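Local coordinates for glycosyltransferase (duf1792) (Streptococcus sanguinis, PDB 5V4A), which carries glycosyltransferase activity and binds UDP, forming the C-terminal GT-D-type part of a longer protein probably linked to export of a serine-rich repeat cell wall protein, at residues Q185-H190 with Y209-E214; F28-M33 with Q85-L90; G156-D161 with W230-A235. One frame throughout, in Å; residues are numbered along the deposited sequence.

Interaction 1. Residues Q185-H190 with Y209-E214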
loop_
_atom_site.group_PDB
_atom_site.type_symbol
_atom_site.label_atom_id
_atom_site.label_comp_id
_atom_site.label_asym_id
_atom_site.label_seq_id
_atom_site.Cartn_x
_atom_site.Cartn_y
_atom_site.Cartn_z
ATOM N N GLN A 185 -27.999 -5.821 -15.544
ATOM C CA GLN A 185 -28.514 -4.822 -16.468
ATOM C C GLN A 185 -28.230 -3.417 -15.958
ATOM O O GLN A 185 -27.832 -2.534 -16.729
ATOM C CB GLN A 185 -30.006 -5.034 -16.680
ATOM C CG GLN A 185 -30.653 -4.031 -17.593
ATOM C CD GLN A 185 -31.978 -4.526 -18.116
ATOM O OE1 GLN A 185 -32.678 -5.283 -17.440
ATOM N NE2 GLN A 185 -32.331 -4.112 -19.329
ATOM N N ALA A 186 -28.380 -3.207 -14.653
ATOM C CA ALA A 186 -28.058 -1.904 -14.085
ATOM C C ALA A 186 -26.581 -1.593 -14.245
ATOM O O ALA A 186 -26.217 -0.457 -14.554
ATOM C CB ALA A 186 -28.458 -1.851 -12.611
ATOM N N VAL A 187 -25.718 -2.595 -14.059
ATOM C CA VAL A 187 -24.282 -2.368 -14.202
ATOM C C VAL A 187 -23.953 -1.922 -15.619
ATOM O O VAL A 187 -23.246 -0.934 -15.824
ATOM C CB VAL A 187 -23.492 -3.628 -13.809
ATOM C CG1 VAL A 187 -22.069 -3.545 -14.331
ATOM C CG2 VAL A 187 -23.496 -3.797 -12.277
ATOM N N ARG A 188 -24.503 -2.610 -16.625
ATOM C CA ARG A 188 -24.200 -2.219 -17.997
ATOM C C ARG A 188 -24.621 -0.782 -18.281
ATOM O O ARG A 188 -23.932 -0.071 -19.026
ATOM C CB ARG A 188 -24.869 -3.180 -18.981
ATOM C CG ARG A 188 -24.399 -4.624 -18.849
ATOM C CD ARG A 188 -25.060 -5.540 -19.928
ATOM N NE ARG A 188 -24.844 -6.949 -19.608
ATOM C CZ ARG A 188 -25.780 -7.753 -19.121
ATOM N NH1 ARG A 188 -27.012 -7.298 -18.929
ATOM N NH2 ARG A 188 -25.485 -9.004 -18.818
ATOM N N GLU A 189 -25.728 -0.334 -17.683
ATOM C CA GLU A 189 -26.255 0.999 -17.952
ATOM C C GLU A 189 -25.453 2.107 -17.273
ATOM O O GLU A 189 -25.419 3.235 -17.781
ATOM C CB GLU A 189 -27.717 1.090 -17.503
ATOM C CG GLU A 189 -28.477 2.267 -18.117
ATOM C CD GLU A 189 -29.183 3.131 -17.083
ATOM O OE1 GLU A 189 -29.394 4.335 -17.358
ATOM O OE2 GLU A 189 -29.531 2.606 -16.003
ATOM N N HIS A 190 -24.782 1.819 -16.155
ATOM C CA HIS A 190 -24.133 2.877 -15.385
ATOM C C HIS A 190 -22.626 2.730 -15.255
ATOM O O HIS A 190 -21.981 3.638 -14.717
ATOM C CB HIS A 190 -24.732 2.942 -13.972
ATOM C CG HIS A 190 -26.180 3.297 -13.957
ATOM N ND1 HIS A 190 -26.634 4.567 -14.234
ATOM C CD2 HIS A 190 -27.278 2.544 -13.722
ATOM C CE1 HIS A 190 -27.952 4.585 -14.151
ATOM N NE2 HIS A 190 -28.369 3.367 -13.855
ATOM N N TYR A 209 -17.735 -12.786 -11.910
ATOM C CA TYR A 209 -17.397 -13.718 -12.987
ATOM C C TYR A 209 -18.106 -13.344 -14.281
ATOM O O TYR A 209 -17.476 -13.249 -15.345
ATOM C CB TYR A 209 -17.741 -15.154 -12.601
ATOM C CG TYR A 209 -17.365 -16.119 -13.700
ATOM C CD1 TYR A 209 -16.137 -16.738 -13.707
ATOM C CD2 TYR A 209 -18.239 -16.386 -14.751
ATOM C CE1 TYR A 209 -15.783 -17.606 -14.734
ATOM C CE2 TYR A 209 -17.889 -17.249 -15.786
ATOM C CZ TYR A 209 -16.666 -17.865 -15.760
ATOM O OH TYR A 209 -16.307 -18.728 -16.774
ATOM N N ASP A 210 -19.419 -13.121 -14.208
ATOM C CA ASP A 210 -20.189 -12.814 -15.409
ATOM C C ASP A 210 -19.742 -11.501 -16.027
ATOM O O ASP A 210 -19.690 -11.369 -17.255
ATOM C CB ASP A 210 -21.688 -12.759 -15.085
ATOM C CG ASP A 210 -22.326 -14.131 -14.987
ATOM O OD1 ASP A 210 -21.676 -15.138 -15.334
ATOM O OD2 ASP A 210 -23.496 -14.197 -14.566
ATOM N N LEU A 211 -19.442 -10.507 -15.192
ATOM C CA LEU A 211 -19.005 -9.216 -15.702
ATOM C C LEU A 211 -17.630 -9.305 -16.356
ATOM O O LEU A 211 -17.390 -8.642 -17.369
ATOM C CB LEU A 211 -18.989 -8.192 -14.562
ATOM C CG LEU A 211 -20.349 -7.679 -14.095
ATOM C CD1 LEU A 211 -20.157 -6.748 -12.905
ATOM C CD2 LEU A 211 -21.088 -6.989 -15.228
ATOM N N VAL A 212 -16.743 -10.159 -15.834
ATOM C CA VAL A 212 -15.433 -10.353 -16.457
ATOM C C VAL A 212 -15.589 -10.885 -17.877
ATOM O O VAL A 212 -14.898 -10.449 -18.806
ATOM C CB VAL A 212 -14.578 -11.308 -15.600
ATOM C CG1 VAL A 212 -13.361 -11.792 -16.381
ATOM C CG2 VAL A 212 -14.152 -10.617 -14.291
ATOM N N GLN A 213 -16.530 -11.800 -18.075
ATOM C CA GLN A 213 -16.717 -12.378 -19.403
ATOM C C GLN A 213 -17.130 -11.315 -20.414
ATOM O O GLN A 213 -16.908 -11.477 -21.621
ATOM C CB GLN A 213 -17.755 -13.498 -19.340
ATOM C CG GLN A 213 -17.445 -14.578 -18.308
ATOM C CD GLN A 213 -15.993 -15.050 -18.307
ATOM O OE1 GLN A 213 -15.435 -15.423 -19.341
ATOM N NE2 GLN A 213 -15.375 -15.034 -17.129
ATOM N N GLU A 214 -17.791 -10.257 -19.945
ATOM C CA GLU A 214 -18.185 -9.131 -20.773
ATOM C C GLU A 214 -17.141 -8.028 -20.812
ATOM O O GLU A 214 -17.418 -6.946 -21.340
ATOM C CB GLU A 214 -19.527 -8.579 -20.301
ATOM C CG GLU A 214 -20.644 -9.578 -20.423
ATOM C CD GLU A 214 -21.968 -8.989 -20.018
ATOM O OE1 GLU A 214 -22.266 -7.867 -20.475
ATOM O OE2 GLU A 214 -22.704 -9.641 -19.242
#

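Interaction 2. Residues F28-M33 with Q85-L90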
loop_
_atom_site.group_PDB
_atom_site.type_symbol
_atom_site.label_atom_id
_atom_site.label_comp_id
_atom_site.label_asym_id
_atom_site.label_seq_id
_atom_site.Cartn_x
_atom_site.Cartn_y
_atom_site.Cartn_z
ATOM N N PHE A 28 -13.870 -16.854 -2.260
ATOM C CA PHE A 28 -14.832 -17.812 -1.730
ATOM C C PHE A 28 -14.509 -18.055 -0.273
ATOM O O PHE A 28 -13.360 -18.340 0.066
ATOM C CB PHE A 28 -14.798 -19.118 -2.520
ATOM C CG PHE A 28 -15.323 -18.973 -3.899
ATOM C CD1 PHE A 28 -14.472 -18.667 -4.950
ATOM C CD2 PHE A 28 -16.682 -19.105 -4.145
ATOM C CE1 PHE A 28 -14.969 -18.519 -6.234
ATOM C CE2 PHE A 28 -17.191 -18.955 -5.410
ATOM C CZ PHE A 28 -16.327 -18.660 -6.466
ATOM N N GLY A 29 -15.518 -17.911 0.588
ATOM C CA GLY A 29 -15.347 -18.170 1.999
ATOM C C GLY A 29 -16.240 -19.293 2.479
ATOM O O GLY A 29 -16.751 -20.085 1.680
ATOM N N ASP A 30 -16.430 -19.370 3.796
ATOM C CA ASP A 30 -17.177 -20.475 4.382
ATOM C C ASP A 30 -18.648 -20.455 3.987
ATOM O O ASP A 30 -19.271 -21.515 3.890
ATOM C CB ASP A 30 -17.013 -20.449 5.904
ATOM C CG ASP A 30 -17.277 -19.081 6.497
ATOM O OD1 ASP A 30 -16.525 -18.130 6.181
ATOM O OD2 ASP A 30 -18.242 -18.952 7.275
ATOM N N GLY A 31 -19.218 -19.276 3.740
ATOM C CA GLY A 31 -20.617 -19.215 3.359
ATOM C C GLY A 31 -20.874 -19.764 1.971
ATOM O O GLY A 31 -21.953 -20.300 1.701
ATOM N N GLU A 32 -19.907 -19.599 1.058
ATOM C CA GLU A 32 -20.060 -20.163 -0.282
ATOM C C GLU A 32 -19.947 -21.683 -0.257
ATOM O O GLU A 32 -20.731 -22.388 -0.914
ATOM C CB GLU A 32 -19.016 -19.553 -1.219
ATOM C CG GLU A 32 -19.337 -18.132 -1.637
ATOM C CD GLU A 32 -19.360 -17.157 -0.477
ATOM O OE1 GLU A 32 -18.317 -17.022 0.208
ATOM O OE2 GLU A 32 -20.404 -16.492 -0.286
ATOM N N MET A 33 -18.992 -22.207 0.515
ATOM C CA MET A 33 -18.880 -23.654 0.662
ATOM C C MET A 33 -20.131 -24.228 1.333
ATOM O O MET A 33 -20.532 -25.357 1.031
ATOM C CB MET A 33 -17.611 -24.014 1.434
ATOM C CG MET A 33 -17.532 -25.461 1.835
ATOM S SD MET A 33 -17.581 -26.552 0.379
ATOM C CE MET A 33 -16.116 -26.038 -0.522
ATOM N N GLN A 85 -9.304 -19.838 14.810
ATOM C CA GLN A 85 -8.655 -21.144 14.771
ATOM C C GLN A 85 -9.649 -22.248 15.093
ATOM O O GLN A 85 -9.690 -23.283 14.420
ATOM C CB GLN A 85 -7.503 -21.184 15.770
ATOM C CG GLN A 85 -6.412 -20.178 15.524
ATOM C CD GLN A 85 -5.257 -20.367 16.478
ATOM O OE1 GLN A 85 -4.662 -21.441 16.545
ATOM N NE2 GLN A 85 -4.951 -19.330 17.247
ATOM N N ASN A 86 -10.460 -22.038 16.135
ATOM C CA ASN A 86 -11.446 -23.043 16.531
ATOM C C ASN A 86 -12.505 -23.244 15.452
ATOM O O ASN A 86 -12.979 -24.368 15.246
ATOM C CB ASN A 86 -12.090 -22.642 17.858
ATOM C CG ASN A 86 -11.146 -22.813 19.039
ATOM O OD1 ASN A 86 -10.334 -23.738 19.070
ATOM N ND2 ASN A 86 -11.235 -21.908 20.004
ATOM N N PHE A 87 -12.900 -22.171 14.764
ATOM C CA PHE A 87 -13.932 -22.300 13.739
ATOM C C PHE A 87 -13.447 -23.121 12.552
ATOM O O PHE A 87 -14.119 -24.064 12.121
ATOM C CB PHE A 87 -14.406 -20.933 13.249
ATOM C CG PHE A 87 -15.232 -21.016 11.990
ATOM C CD1 PHE A 87 -16.544 -21.466 12.033
ATOM C CD2 PHE A 87 -14.678 -20.685 10.759
ATOM C CE1 PHE A 87 -17.302 -21.569 10.859
ATOM C CE2 PHE A 87 -15.429 -20.781 9.594
ATOM C CZ PHE A 87 -16.736 -21.221 9.645
ATOM N N TRP A 88 -12.301 -22.751 11.977
ATOM C CA TRP A 88 -11.810 -23.455 10.796
ATOM C C TRP A 88 -11.378 -24.874 11.136
ATOM O O TRP A 88 -11.683 -25.814 10.396
ATOM C CB TRP A 88 -10.641 -22.688 10.168
ATOM C CG TRP A 88 -11.016 -21.346 9.633
ATOM C CD1 TRP A 88 -10.661 -20.132 10.145
ATOM C CD2 TRP A 88 -11.797 -21.074 8.462
ATOM N NE1 TRP A 88 -11.188 -19.123 9.375
ATOM C CE2 TRP A 88 -11.885 -19.676 8.333
ATOM C CE3 TRP A 88 -12.433 -21.877 7.516
ATOM C CZ2 TRP A 88 -12.589 -19.062 7.295
ATOM C CZ3 TRP A 88 -13.121 -21.259 6.478
ATOM C CH2 TRP A 88 -13.200 -19.876 6.380
ATOM N N SER A 89 -10.671 -25.049 12.255
ATOM C CA SER A 89 -9.992 -26.307 12.535
ATOM C C SER A 89 -10.894 -27.352 13.174
ATOM O O SER A 89 -10.604 -28.548 13.067
ATOM C CB SER A 89 -8.778 -26.049 13.432
ATOM O OG SER A 89 -8.506 -27.156 14.268
ATOM N N LEU A 90 -11.972 -26.938 13.834
ATOM C CA LEU A 90 -12.871 -27.870 14.490
ATOM C C LEU A 90 -14.282 -27.850 13.924
ATOM O O LEU A 90 -15.086 -28.715 14.287
ATOM C CB LEU A 90 -12.920 -27.587 15.998
ATOM C CG LEU A 90 -11.562 -27.648 16.701
ATOM C CD1 LEU A 90 -11.708 -27.357 18.175
ATOM C CD2 LEU A 90 -10.935 -29.015 16.492
#

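Interaction 3. Residues G156-D161 with W230-A235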
loop_
_atom_site.group_PDB
_atom_site.type_symbol
_atom_site.label_atom_id
_atom_site.label_comp_id
_atom_site.label_asym_id
_atom_site.label_seq_id
_atom_site.Cartn_x
_atom_site.Cartn_y
_atom_site.Cartn_z
ATOM N N GLY A 156 -19.889 6.922 6.906
ATOM C CA GLY A 156 -19.392 7.186 8.238
ATOM C C GLY A 156 -17.909 6.970 8.423
ATOM O O GLY A 156 -17.425 7.055 9.553
ATOM N N ASN A 157 -17.169 6.676 7.359
ATOM C CA ASN A 157 -15.726 6.520 7.467
ATOM C C ASN A 157 -15.104 7.028 6.170
ATOM O O ASN A 157 -15.807 7.440 5.242
ATOM C CB ASN A 157 -15.366 5.063 7.792
ATOM C CG ASN A 157 -15.761 4.092 6.671
ATOM O OD1 ASN A 157 -15.273 4.198 5.552
ATOM N ND2 ASN A 157 -16.646 3.146 6.976
ATOM N N ASP A 158 -13.773 7.026 6.111
ATOM C CA ASP A 158 -13.050 7.590 4.974
ATOM C C ASP A 158 -12.477 6.519 4.048
ATOM O O ASP A 158 -11.462 6.753 3.371
ATOM C CB ASP A 158 -11.951 8.529 5.467
ATOM C CG ASP A 158 -10.826 7.790 6.164
ATOM O OD1 ASP A 158 -11.035 6.624 6.551
ATOM O OD2 ASP A 158 -9.744 8.381 6.348
ATOM N N LEU A 159 -13.096 5.336 4.029
ATOM C CA LEU A 159 -12.576 4.223 3.230
ATOM C C LEU A 159 -12.365 4.606 1.764
ATOM O O LEU A 159 -11.307 4.327 1.180
ATOM C CB LEU A 159 -13.538 3.040 3.319
ATOM C CG LEU A 159 -13.074 1.581 3.447
ATOM C CD1 LEU A 159 -14.083 0.654 2.802
ATOM C CD2 LEU A 159 -11.707 1.318 2.904
ATOM N N PHE A 160 -13.367 5.246 1.159
ATOM C CA PHE A 160 -13.393 5.572 -0.263
ATOM C C PHE A 160 -13.188 7.055 -0.527
ATOM O O PHE A 160 -13.441 7.524 -1.643
ATOM C CB PHE A 160 -14.720 5.105 -0.880
ATOM C CG PHE A 160 -14.943 3.628 -0.776
ATOM C CD1 PHE A 160 -14.067 2.741 -1.376
ATOM C CD2 PHE A 160 -16.041 3.120 -0.078
ATOM C CE1 PHE A 160 -14.269 1.370 -1.285
ATOM C CE2 PHE A 160 -16.249 1.756 0.023
ATOM C CZ PHE A 160 -15.369 0.875 -0.582
ATOM N N ASP A 161 -12.715 7.806 0.468
ATOM C CA ASP A 161 -12.530 9.238 0.283
ATOM C C ASP A 161 -11.441 9.551 -0.746
ATOM O O ASP A 161 -11.415 10.664 -1.284
ATOM C CB ASP A 161 -12.214 9.899 1.629
ATOM C CG ASP A 161 -13.454 10.063 2.528
ATOM O OD1 ASP A 161 -14.529 9.491 2.219
ATOM O OD2 ASP A 161 -13.339 10.752 3.569
ATOM N N TRP A 230 -13.803 -1.671 12.414
ATOM C CA TRP A 230 -13.150 -2.265 13.576
ATOM C C TRP A 230 -11.699 -1.805 13.685
ATOM O O TRP A 230 -11.217 -1.511 14.789
ATOM C CB TRP A 230 -13.223 -3.789 13.506
ATOM C CG TRP A 230 -14.603 -4.306 13.704
ATOM C CD1 TRP A 230 -15.570 -3.768 14.497
ATOM C CD2 TRP A 230 -15.180 -5.469 13.098
ATOM N NE1 TRP A 230 -16.719 -4.518 14.421
ATOM C CE2 TRP A 230 -16.503 -5.572 13.573
ATOM C CE3 TRP A 230 -14.704 -6.433 12.204
ATOM C CZ2 TRP A 230 -17.361 -6.598 13.178
ATOM C CZ3 TRP A 230 -15.559 -7.454 11.812
ATOM C CH2 TRP A 230 -16.872 -7.529 12.300
ATOM N N PHE A 231 -10.993 -1.729 12.548
ATOM C CA PHE A 231 -9.617 -1.237 12.539
ATOM C C PHE A 231 -9.541 0.197 13.059
ATOM O O PHE A 231 -8.718 0.509 13.928
ATOM C CB PHE A 231 -9.044 -1.369 11.113
ATOM C CG PHE A 231 -7.765 -0.623 10.870
ATOM C CD1 PHE A 231 -6.577 -1.047 11.440
ATOM C CD2 PHE A 231 -7.734 0.446 9.989
ATOM C CE1 PHE A 231 -5.372 -0.376 11.178
ATOM C CE2 PHE A 231 -6.530 1.118 9.709
ATOM C CZ PHE A 231 -5.354 0.705 10.311
ATOM N N GLN A 232 -10.426 1.075 12.585
ATOM C CA GLN A 232 -10.332 2.476 12.985
ATOM C C GLN A 232 -10.678 2.680 14.456
ATOM O O GLN A 232 -10.160 3.604 15.087
ATOM C CB GLN A 232 -11.248 3.342 12.124
ATOM C CG GLN A 232 -10.983 3.254 10.634
ATOM C CD GLN A 232 -10.093 4.356 10.130
ATOM O OE1 GLN A 232 -8.895 4.379 10.411
ATOM N NE2 GLN A 232 -10.673 5.286 9.376
ATOM N N MET A 233 -11.549 1.840 15.012
ATOM C CA MET A 233 -11.904 1.920 16.423
ATOM C C MET A 233 -10.916 1.155 17.293
ATOM O O MET A 233 -10.981 1.248 18.522
ATOM C CB MET A 233 -13.350 1.425 16.600
ATOM C CG MET A 233 -13.496 -0.020 16.921
ATOM S SD MET A 233 -15.248 -0.430 17.140
ATOM C CE MET A 233 -15.926 0.469 15.759
ATOM N N GLY A 234 -9.981 0.428 16.681
ATOM C CA GLY A 234 -9.080 -0.420 17.438
ATOM C C GLY A 234 -9.777 -1.526 18.197
ATOM O O GLY A 234 -9.339 -1.883 19.301
ATOM N N ALA A 235 -10.881 -2.050 17.653
ATOM C CA ALA A 235 -11.660 -3.065 18.345
ATOM C C ALA A 235 -10.859 -4.346 18.511
ATOM O O ALA A 235 -9.999 -4.684 17.691
ATOM C CB ALA A 235 -12.955 -3.374 17.587
HETATM O O HOH W 1 -12.882 7.098 9.078
#

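Interaction 1. Residues Q185-H190 with Y209-E214
Leu211, in the last turn of helix 201-213, and Glu214, just beyond it, meet Val187 and Arg188 on helix 180-190, the first pair by apolar packing and the second by a salt bridge. Just before them, Asp210 faces helix 180-190 without touching segment 185-190; its OD2 forms a salt bridge with Lys184, one turn before Arg188 on that helix, and its OD1 forms another with Arg53. Next comes Leu211, whose CA lies 8.8 Å from the CA of Val187, the closest backbone approach of the pair. One methyl of the valine meets both branches of the leucine: Val187 CG1 is 3.7 Å from Leu211 CD2 and 4.0 Å from Leu211 CD1. That methyl stands anti to its own backbone N (chi1 163°), which turns it into the gap between the helices. Two branched aliphatic residues suit this buried place, and Tyr216 lies against Leu211 as well.

Gln213 turns back on its own helix, its NE2 donating to Tyr209 O at 3.3 Å while its OE1 accepts from Arg65. Glu214 then reaches out with an extended chain and receives the guanidinium side-on: Arg188 NE bonds to Glu214 OE1 at 2.9 Å, and Arg188 NH2 bonds to Glu214 OE2 at 2.9 Å. Both oxygens use their syn lone pairs, both bonds are nearly straight, and the two planes lie only 16° apart. Such paired bonds fix the rotation of both groups at the exposed surface, where a long arginine and a glutamate can span the distance that valine and leucine fill below. The two helices alternate with strands 165-171, 195-199 and 218-220 of the five-stranded parallel sheet, consistent with a Rossmann-like nucleotide-binding arrangement in this GT-D-fold domain.

Interaction 2. Residues F28-M33 with Q85-L90
The Phe87 ring turns its edge to Asp30, whose CB lies in the ring plane; elsewhere on its rim, Trp88 CE2 lies in that plane too. Phe87 CD2 sits 3.7 Å above the indole plane, over its centre, so the two aromatic neighbours on helix 82-103 pack edge to face and present a mostly apolar surface to the start of helix 30-36. Asp30 CB packs on it, 3.8 Å from Phe87 CZ and 3.9 Å from Trp88 CH2. A chi1 of 49° brings one carboxylate oxygen near each ring: OD2 is 3.6 Å from Phe87 CZ, and OD1 is 3.8 Å from Trp88 CH2. Both lie obliquely to the rings, and no hydrogen bond crosses the contact. Behind it, Gly29 is the N-cap; its N donates to Glu32 OE1 at 3.0 Å, the half of a capping box that a glycine permits. His92 touches Asp30 and meets Trp88 edge-to-face. The Asp30-Gly31-Glu32 sequence matches the Asp-X-Glu motif known in GT-D enzymes. The aromatic pair lies behind Asp30, whose side chain is about 6 Å from bound UDP, so the contact is consistent with a place beside the nucleotide site.

Interaction 3. Residues G156-D161 with W230-A235
Asp158 and Gln232 meet through polar groups alone, in a small surface contact between the loop after strand 142-148 and the end of helix 224-233. Among direct approaches there is one: Asp158 OD1 lies 3.1 Å from Gln232 NE2, with carboxylate and amide planes only 14° apart. The glutamine chain reaches the aspartate by bending at chi2 (-96°). The firmer partner of Asp158 OD1 is the hydroxyl of Tyr228, one turn earlier on the same helix as Gln232.

A water adds an indirect link. It accepts from the backbone N of Asp158 at 3.1 Å and, more weakly, from Gln232 NE2 at 2.9 Å.

Backbone-shaping bonds hold each side in form. Asn157 OD1 accepts from Leu159 N at 2.9 Å, on a lone pair in the carbonyl plane, making an Asx turn; its ND2 meanwhile bonds to Asp225 and Glu229 of helix 224-233. A type I turn follows from Asp158 to Asp161. Across the contact, Gly234 ends the helix in a Schellman motif, whose positive phi favours glycine.

Asparagine thus suits position 157, since it can bond to its own backbone and to the helix at once, while Asp158 turns its carboxylate to helix 224-233 through Tyr228. Gln232 is exposed and meets the loop through one close approach and a weakly held water, so it probably adds little beside the bonds of Asn157 and Tyr228.

Overall arrangement
Along the chain interaction 2 closes first; interaction 1 then opens and closes inside the long loop spanned by interaction 3. Their centres are 25 to 30 Å apart, and none touches another. Interaction 2 belongs with the three-stranded parallel sheet, joining the helix after strand 24-27 to helix 82-103. Interactions 1 and 3 belong with the five-stranded parallel sheet: helices 180-190 and 201-213 lead into strands 195-199 and 218-220, while 156-161 and 230-235 follow strands 142-148 and 218-220. UDP lies about 6 Å from the side chain of Asp30 and about 13 Å from that of Val187. The contacts thus tie helices and a loop around both sheets, with probably only interaction 2 near enough to bear on the UDP site.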